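Local coordinates for protein putative sulfatase yidJ (Bacteroides fragilis, PDB 2QZU) that probably hydrolyses sulfate esters as a metal-dependent arylsulfatase of the alkaline phosphatase clan, at residues G81-G86 with I356-L361; G86-G91 with T378-D383. All coordinates share one frame; numbering follows the deposited sequence.

Contact 1. Residues G81-G86 with I356-L361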
ATOM      1  N   GLY A  81      -3.738 -25.069   9.328  1.00  4.91           N
ATOM      2  CA  GLY A  81      -4.104 -26.422   8.943  1.00  8.55           C
ATOM      3  C   GLY A  81      -3.632 -27.435   9.972  1.00  6.64           C
ATOM      4  O   GLY A  81      -4.312 -28.430  10.241  1.00  6.38           O
HETATM    5  N   MSE A  82      -2.460 -27.182  10.541  1.00  4.51           N
HETATM    6  CA  MSE A  82      -1.897 -28.054  11.564  1.00  6.06           C
HETATM    7  C   MSE A  82      -2.713 -27.908  12.842  1.00  9.45           C
HETATM    8  O   MSE A  82      -2.992 -28.890  13.528  1.00 10.00           O
HETATM    9  CB  MSE A  82      -0.435 -27.680  11.828  1.00  6.80           C
HETATM   10  CG  MSE A  82       0.533 -28.309  10.846  1.00  8.07           C
HETATM   11 SE   MSE A  82       2.189 -27.318  10.652  1.00 24.68          SE
HETATM   12  CE  MSE A  82       2.142 -27.110   8.738  1.00 28.76           C
ATOM     13  N   LEU A  83      -3.095 -26.677  13.159  1.00  4.97           N
ATOM     14  CA  LEU A  83      -3.885 -26.422  14.355  1.00  5.38           C
ATOM     15  C   LEU A  83      -5.223 -27.153  14.305  1.00  6.56           C
ATOM     16  O   LEU A  83      -5.601 -27.840  15.251  1.00  6.81           O
ATOM     17  CB  LEU A  83      -4.151 -24.923  14.515  1.00  4.74           C
ATOM     18  CG  LEU A  83      -5.178 -24.569  15.596  1.00  5.49           C
ATOM     19  CD1 LEU A  83      -4.644 -24.973  16.967  1.00 10.16           C
ATOM     20  CD2 LEU A  83      -5.468 -23.078  15.554  1.00 10.90           C
HETATM   21  N   MSE A  84      -5.935 -27.016  13.196  1.00  6.63           N
HETATM   22  CA  MSE A  84      -7.243 -27.643  13.073  1.00 11.02           C
HETATM   23  C   MSE A  84      -7.244 -29.172  12.997  1.00 10.63           C
HETATM   24  O   MSE A  84      -8.132 -29.816  13.558  1.00  9.34           O
HETATM   25  CB  MSE A  84      -7.992 -27.071  11.868  1.00  8.95           C
HETATM   26  CG  MSE A  84      -8.205 -25.559  11.908  1.00  8.63           C
HETATM   27 SE   MSE A  84      -8.916 -24.879  13.592  1.00 24.44          SE
HETATM   28  CE  MSE A  84      -8.229 -23.070  13.461  1.00 32.11           C
ATOM     29  N   THR A  85      -6.251 -29.749  12.323  1.00  6.48           N
ATOM     30  CA  THR A  85      -6.175 -31.201  12.159  1.00  6.68           C
ATOM     31  C   THR A  85      -5.296 -31.944  13.163  1.00  8.49           C
ATOM     32  O   THR A  85      -5.457 -33.153  13.356  1.00  8.88           O
ATOM     33  CB  THR A  85      -5.642 -31.581  10.762  1.00  8.54           C
ATOM     34  OG1 THR A  85      -4.280 -31.152  10.638  1.00  7.61           O
ATOM     35  CG2 THR A  85      -6.472 -30.929   9.671  1.00  7.65           C
ATOM     36  N   GLY A  86      -4.358 -31.235  13.780  1.00  7.49           N
ATOM     37  CA  GLY A  86      -3.457 -31.880  14.720  1.00  8.71           C
ATOM     38  C   GLY A  86      -2.457 -32.764  13.986  1.00  7.65           C
ATOM     39  O   GLY A  86      -1.832 -33.642  14.583  1.00  7.81           O
ATOM     40  N   ILE A 356       5.959 -25.665  23.780  1.00  4.48           N
ATOM     41  CA  ILE A 356       4.692 -26.037  23.173  1.00  8.24           C
ATOM     42  C   ILE A 356       4.593 -25.393  21.791  1.00  9.60           C
ATOM     43  O   ILE A 356       5.098 -24.291  21.571  1.00  8.05           O
ATOM     44  CB  ILE A 356       3.503 -25.584  24.068  1.00  8.33           C
ATOM     45  CG1 ILE A 356       2.171 -25.945  23.409  1.00  8.01           C
ATOM     46  CG2 ILE A 356       3.578 -24.086  24.330  1.00  7.65           C
ATOM     47  CD1 ILE A 356       0.981 -25.781  24.337  1.00 12.78           C
ATOM     48  N   ALA A 357       3.963 -26.093  20.854  1.00  8.99           N
ATOM     49  CA  ALA A 357       3.816 -25.566  19.505  1.00  5.01           C
ATOM     50  C   ALA A 357       2.363 -25.261  19.196  1.00  7.10           C
ATOM     51  O   ALA A 357       1.448 -25.853  19.772  1.00  8.32           O
ATOM     52  CB  ALA A 357       4.359 -26.563  18.484  1.00  5.60           C
ATOM     53  N   PHE A 358       2.165 -24.334  18.269  1.00  8.20           N
ATOM     54  CA  PHE A 358       0.837 -23.929  17.826  1.00  6.51           C
ATOM     55  C   PHE A 358      -0.012 -25.165  17.511  1.00 11.02           C
ATOM     56  O   PHE A 358      -1.174 -25.247  17.909  1.00 10.38           O
ATOM     57  CB  PHE A 358       0.992 -23.049  16.578  1.00  8.68           C
ATOM     58  CG  PHE A 358      -0.286 -22.423  16.082  1.00  5.64           C
ATOM     59  CD1 PHE A 358      -0.991 -21.512  16.865  1.00  4.73           C
ATOM     60  CD2 PHE A 358      -0.737 -22.685  14.787  1.00  5.63           C
ATOM     61  CE1 PHE A 358      -2.125 -20.868  16.365  1.00  8.55           C
ATOM     62  CE2 PHE A 358      -1.866 -22.048  14.276  1.00  8.28           C
ATOM     63  CZ  PHE A 358      -2.561 -21.135  15.066  1.00  9.17           C
ATOM     64  N   ALA A 359       0.587 -26.134  16.823  1.00  6.78           N
ATOM     65  CA  ALA A 359      -0.121 -27.350  16.417  1.00  9.73           C
ATOM     66  C   ALA A 359      -0.411 -28.368  17.520  1.00  9.92           C
ATOM     67  O   ALA A 359      -1.162 -29.316  17.303  1.00  9.44           O
ATOM     68  CB  ALA A 359       0.640 -28.029  15.283  1.00 11.71           C
ATOM     69  N   ASP A 360       0.185 -28.188  18.692  1.00  8.96           N
ATOM     70  CA  ASP A 360      -0.050 -29.113  19.797  1.00  7.23           C
ATOM     71  C   ASP A 360      -1.342 -28.797  20.536  1.00  3.18           C
ATOM     72  O   ASP A 360      -1.789 -29.583  21.373  1.00  4.86           O
ATOM     73  CB  ASP A 360       1.108 -29.067  20.800  1.00  5.01           C
ATOM     74  CG  ASP A 360       2.428 -29.473  20.183  1.00 11.60           C
ATOM     75  OD1 ASP A 360       2.422 -30.342  19.280  1.00 10.38           O
ATOM     76  OD2 ASP A 360       3.472 -28.934  20.614  1.00 11.07           O
ATOM     77  N   LEU A 361      -1.949 -27.654  20.227  1.00  7.39           N
ATOM     78  CA  LEU A 361      -3.168 -27.256  20.921  1.00  4.73           C
ATOM     79  C   LEU A 361      -4.378 -28.177  20.745  1.00  8.13           C
ATOM     80  O   LEU A 361      -5.220 -28.256  21.638  1.00  9.47           O
ATOM     81  CB  LEU A 361      -3.527 -25.807  20.559  1.00  8.78           C
ATOM     82  CG  LEU A 361      -2.534 -24.788  21.140  1.00 11.24           C
ATOM     83  CD1 LEU A 361      -2.848 -23.395  20.618  1.00 13.05           C
ATOM     84  CD2 LEU A 361      -2.602 -24.809  22.664  1.00  9.93           C
TER
HETATM   85  O   HOH W   1      -3.557 -28.276  16.982  1.00 18.37           O

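Contact 2. Residues G86-G91 with T378-D383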
ATOM      1  N   GLY A  86      -4.358 -31.235  13.780  1.00  7.49           N
ATOM      2  CA  GLY A  86      -3.457 -31.880  14.720  1.00  8.71           C
ATOM      3  C   GLY A  86      -2.457 -32.764  13.986  1.00  7.65           C
ATOM      4  O   GLY A  86      -1.832 -33.642  14.583  1.00  7.81           O
HETATM    5  N   MSE A  87      -2.307 -32.532  12.685  1.00 10.15           N
HETATM    6  CA  MSE A  87      -1.382 -33.304  11.860  1.00 12.58           C
HETATM    7  C   MSE A  87      -0.303 -32.399  11.292  1.00 10.61           C
HETATM    8  O   MSE A  87      -0.519 -31.202  11.110  1.00  9.90           O
HETATM    9  CB  MSE A  87      -2.125 -33.976  10.702  1.00  4.94           C
HETATM   10  CG  MSE A  87      -3.241 -34.921  11.137  1.00 17.23           C
HETATM   11 SE   MSE A  87      -4.122 -35.774   9.626  1.00 41.04          SE
HETATM   12  CE  MSE A  87      -5.755 -34.743   9.578  1.00 45.92           C
ATOM     13  N   TYR A  88       0.866 -32.962  11.014  1.00  7.43           N
ATOM     14  CA  TYR A  88       1.930 -32.160  10.438  1.00  5.69           C
ATOM     15  C   TYR A  88       1.523 -31.880   8.977  1.00  8.00           C
ATOM     16  O   TYR A  88       0.609 -32.521   8.462  1.00  8.63           O
ATOM     17  CB  TYR A  88       3.262 -32.890  10.655  1.00  7.33           C
ATOM     18  CG  TYR A  88       3.609 -32.875  12.141  1.00 10.92           C
ATOM     19  CD1 TYR A  88       3.985 -31.683  12.772  1.00  7.12           C
ATOM     20  CD2 TYR A  88       3.452 -34.013  12.939  1.00  4.72           C
ATOM     21  CE1 TYR A  88       4.185 -31.622  14.153  1.00  9.77           C
ATOM     22  CE2 TYR A  88       3.647 -33.962  14.323  1.00  5.87           C
ATOM     23  CZ  TYR A  88       4.012 -32.761  14.923  1.00  5.70           C
ATOM     24  OH  TYR A  88       4.183 -32.694  16.292  1.00  8.92           O
ATOM     25  N   PRO A  89       2.177 -30.920   8.295  1.00  8.95           N
ATOM     26  CA  PRO A  89       1.816 -30.575   6.910  1.00  9.10           C
ATOM     27  C   PRO A  89       1.472 -31.629   5.856  1.00  8.49           C
ATOM     28  O   PRO A  89       0.473 -31.477   5.151  1.00  9.59           O
ATOM     29  CB  PRO A  89       2.949 -29.640   6.472  1.00 11.46           C
ATOM     30  CG  PRO A  89       4.091 -30.035   7.330  1.00 12.48           C
ATOM     31  CD  PRO A  89       3.461 -30.299   8.668  1.00 11.22           C
ATOM     32  N   ILE A  90       2.267 -32.682   5.730  1.00  8.68           N
ATOM     33  CA  ILE A  90       1.960 -33.696   4.727  1.00  7.30           C
ATOM     34  C   ILE A  90       0.581 -34.303   4.975  1.00  8.91           C
ATOM     35  O   ILE A  90      -0.219 -34.458   4.047  1.00  8.35           O
ATOM     36  CB  ILE A  90       3.023 -34.813   4.713  1.00  5.09           C
ATOM     37  CG1 ILE A  90       4.411 -34.199   4.501  1.00  7.28           C
ATOM     38  CG2 ILE A  90       2.713 -35.814   3.602  1.00  9.03           C
ATOM     39  CD1 ILE A  90       4.518 -33.334   3.252  1.00 10.20           C
ATOM     40  N   GLY A  91       0.304 -34.619   6.237  1.00  8.46           N
ATOM     41  CA  GLY A  91      -0.976 -35.202   6.599  1.00  6.54           C
ATOM     42  C   GLY A  91      -2.147 -34.239   6.558  1.00  9.05           C
ATOM     43  O   GLY A  91      -3.252 -34.619   6.174  1.00  8.08           O
ATOM     44  N   THR A 378      -5.562 -40.256  14.158  1.00 19.00           N
ATOM     45  CA  THR A 378      -4.855 -39.552  13.094  1.00 23.01           C
ATOM     46  C   THR A 378      -4.038 -38.356  13.592  1.00 18.11           C
ATOM     47  O   THR A 378      -3.169 -37.859  12.878  1.00 16.51           O
ATOM     48  CB  THR A 378      -5.842 -39.076  11.998  1.00 23.30           C
ATOM     49  OG1 THR A 378      -5.105 -38.538  10.893  1.00 43.73           O
ATOM     50  CG2 THR A 378      -6.781 -38.003  12.540  1.00 21.73           C
ATOM     51  N   VAL A 379      -4.312 -37.894  14.810  1.00 12.93           N
ATOM     52  CA  VAL A 379      -3.581 -36.755  15.368  1.00 10.30           C
ATOM     53  C   VAL A 379      -2.123 -37.131  15.667  1.00  9.28           C
ATOM     54  O   VAL A 379      -1.845 -38.143  16.315  1.00 10.39           O
ATOM     55  CB  VAL A 379      -4.284 -36.223  16.642  1.00  4.69           C
ATOM     56  CG1 VAL A 379      -3.407 -35.204  17.359  1.00  6.99           C
ATOM     57  CG2 VAL A 379      -5.611 -35.580  16.253  1.00 14.45           C
ATOM     58  N   GLN A 380      -1.201 -36.302  15.182  1.00  7.18           N
ATOM     59  CA  GLN A 380       0.236 -36.542  15.337  1.00  5.36           C
ATOM     60  C   GLN A 380       0.972 -35.629  16.312  1.00  5.39           C
ATOM     61  O   GLN A 380       2.056 -35.974  16.784  1.00  6.27           O
ATOM     62  CB  GLN A 380       0.930 -36.410  13.978  1.00  5.49           C
ATOM     63  CG  GLN A 380       0.385 -37.302  12.880  1.00  8.93           C
ATOM     64  CD  GLN A 380       1.065 -37.030  11.549  1.00 13.62           C
ATOM     65  OE1 GLN A 380       0.921 -35.949  10.973  1.00  8.06           O
ATOM     66  NE2 GLN A 380       1.820 -38.010  11.059  1.00 10.93           N
ATOM     67  N   THR A 381       0.404 -34.463  16.602  1.00  6.19           N
ATOM     68  CA  THR A 381       1.065 -33.510  17.489  1.00  8.98           C
ATOM     69  C   THR A 381       1.100 -33.913  18.971  1.00  8.63           C
ATOM     70  O   THR A 381       0.420 -34.854  19.391  1.00  7.92           O
ATOM     71  CB  THR A 381       0.448 -32.107  17.320  1.00 11.17           C
ATOM     72  OG1 THR A 381      -0.947 -32.148  17.641  1.00 10.11           O
ATOM     73  CG2 THR A 381       0.606 -31.642  15.872  1.00  8.74           C
ATOM     74  N   PHE A 382       1.906 -33.200  19.756  1.00  9.84           N
ATOM     75  CA  PHE A 382       2.076 -33.502  21.179  1.00  7.69           C
ATOM     76  C   PHE A 382       0.917 -33.134  22.104  1.00  6.70           C
ATOM     77  O   PHE A 382       0.389 -32.025  22.042  1.00  6.76           O
ATOM     78  CB  PHE A 382       3.337 -32.820  21.729  1.00  6.36           C
ATOM     79  CG  PHE A 382       4.615 -33.236  21.052  1.00  9.66           C
ATOM     80  CD1 PHE A 382       5.097 -32.529  19.951  1.00 13.35           C
ATOM     81  CD2 PHE A 382       5.351 -34.315  21.534  1.00 11.99           C
ATOM     82  CE1 PHE A 382       6.296 -32.892  19.339  1.00 14.32           C
ATOM     83  CE2 PHE A 382       6.551 -34.685  20.929  1.00 14.04           C
ATOM     84  CZ  PHE A 382       7.027 -33.971  19.832  1.00 13.40           C
ATOM     85  N   ASP A 383       0.530 -34.078  22.961  1.00  8.55           N
ATOM     86  CA  ASP A 383      -0.522 -33.845  23.946  1.00  9.35           C
ATOM     87  C   ASP A 383       0.254 -33.409  25.185  1.00 12.92           C
ATOM     88  O   ASP A 383       0.806 -34.240  25.910  1.00 12.13           O
ATOM     89  CB  ASP A 383      -1.289 -35.135  24.258  1.00  9.43           C
ATOM     90  CG  ASP A 383      -2.360 -34.936  25.320  1.00 10.69           C
ATOM     91  OD1 ASP A 383      -2.280 -33.947  26.080  1.00 10.73           O
ATOM     92  OD2 ASP A 383      -3.278 -35.781  25.407  1.00 12.17           O
TER
HETATM   93  O   HOH W   2       4.143 -35.436  18.343  1.00 15.41           O
HETATM   94  O   HOH W   3       1.941 -35.698   8.388  1.00 11.17           O

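Contact 1. Residues G81-G86 with I356-L361
Leu-83 and Phe-358 meet where helix 76-85 packs against the short 3-10 turn 358-360, inside the alpha/beta sulfatase domain that belongs to the alkaline phosphatase clan. This helix begins at Ser-76, the residue predicted to be matured to 3-oxoalanine in sulfatases but present here unmodified. The leucine can be followed outward. Its CB already touches the phenyl ring, 3.7 Å from Phe-358 CE2. A chi1 of 170° sets CG anti to the backbone N, and chi2 (65°) turns the two methyls to different partners. CD2 approaches the far end of the ring obliquely and comes to 3.5 Å from Phe-358 CZ, while CD1 turns to the backbone side of the turn, 3.9 Å from Leu-361 CB and close to the carbonyl oxygen of Phe-358. The leucine and phenylalanine side chains cross at about a right angle. Phe-32 of the central strand 29-35 touches both Leu-83 and Leu-361, and Met-34 of the same strand touches Phe-358, which ties this apolar cluster to the main sheet.

Next to the leucine along the helix, the selenomethionine Met-82 takes part through its first carbon: CB lies 3.6 Å from Ala-359 CB, and the rest of the chain runs away to Tyr-73 and Pro-89. The small alanine lets the backbones come near, with Leu-83 CA 4.4 Å from Ala-359 CA. Polar groups are joined through a bridging water, which donates to Leu-83 O at 2.7 Å and to Ala-359 O at 2.6 Å.

Contact 2. Residues G86-G91 with T378-D383
Gly-86 O takes two backbone donors from the facing loop, Gln-380 N at 2.8 Å and Thr-381 N at 3.1 Å, which reach it from opposite faces of its carbonyl plane. The glycine has positive phi, and a beta carbon there would be directed at Val-379 CG1, so the bare CA lets the loop close in. Gln-380 carries its CG anti to the carbonyl carbon (chi1 -56°) and runs extended beyond it, delivering OE1 to Tyr-88 N at 3.0 Å with an N-H...O angle of 160°. A water that accepts from Gly-91 N also lies within hydrogen-bonding distance of OE1. The amide's other end, NE2, is held by Thr-472 O. Tyr-88 is the N-cap residue of helix 89-92, so the glutamine side chain fastens the start of this helix in the sulfatase domain to the 378-383 loop.

The tyrosine ring lies beside Gln-380, its CD2 3.6 Å from Gln-380 CB and its plane turned 52° from the amide; Gln-380 O sits at the ring edge. Over one face comes Thr-381 CG2, a CH-pi contact 4.1 Å from the ring centroid. This methyl is anti to its own carbonyl carbon, leaving OG1 in the crowded position, where it bonds Ala-359 O. Trp-468 meets Tyr-88 edge-to-face. At the Thr-378 end of the loop, the selenomethionine Met-87, bent at chi3, brings SE to 3.2 Å from Thr-378 OG1.

In the fold
The centres of contacts 1 and 2 lie about 7 Å apart, and Gly-86, just after helix 76-85, belongs to both. Along the chain the order is 81-86, 86-91, 356-361, 378-383, so two consecutive pieces of the N-terminal half meet two pieces found about 270 residues later, the first running into helix 361-368 and the second following it. The later pieces are also joined directly, by the threonine hydroxyl's bond and a probable hydrogen bond from Phe-382 N to Asp-360 OD1. Contact 1 faces the central mixed sheet through strand 29-35; contact 2 lies farther from the chain centre, toward strand 399-404. Together they place the end of helix 76-85 and the start of helix 89-92 between the mixed sheet and the four-stranded antiparallel sheet.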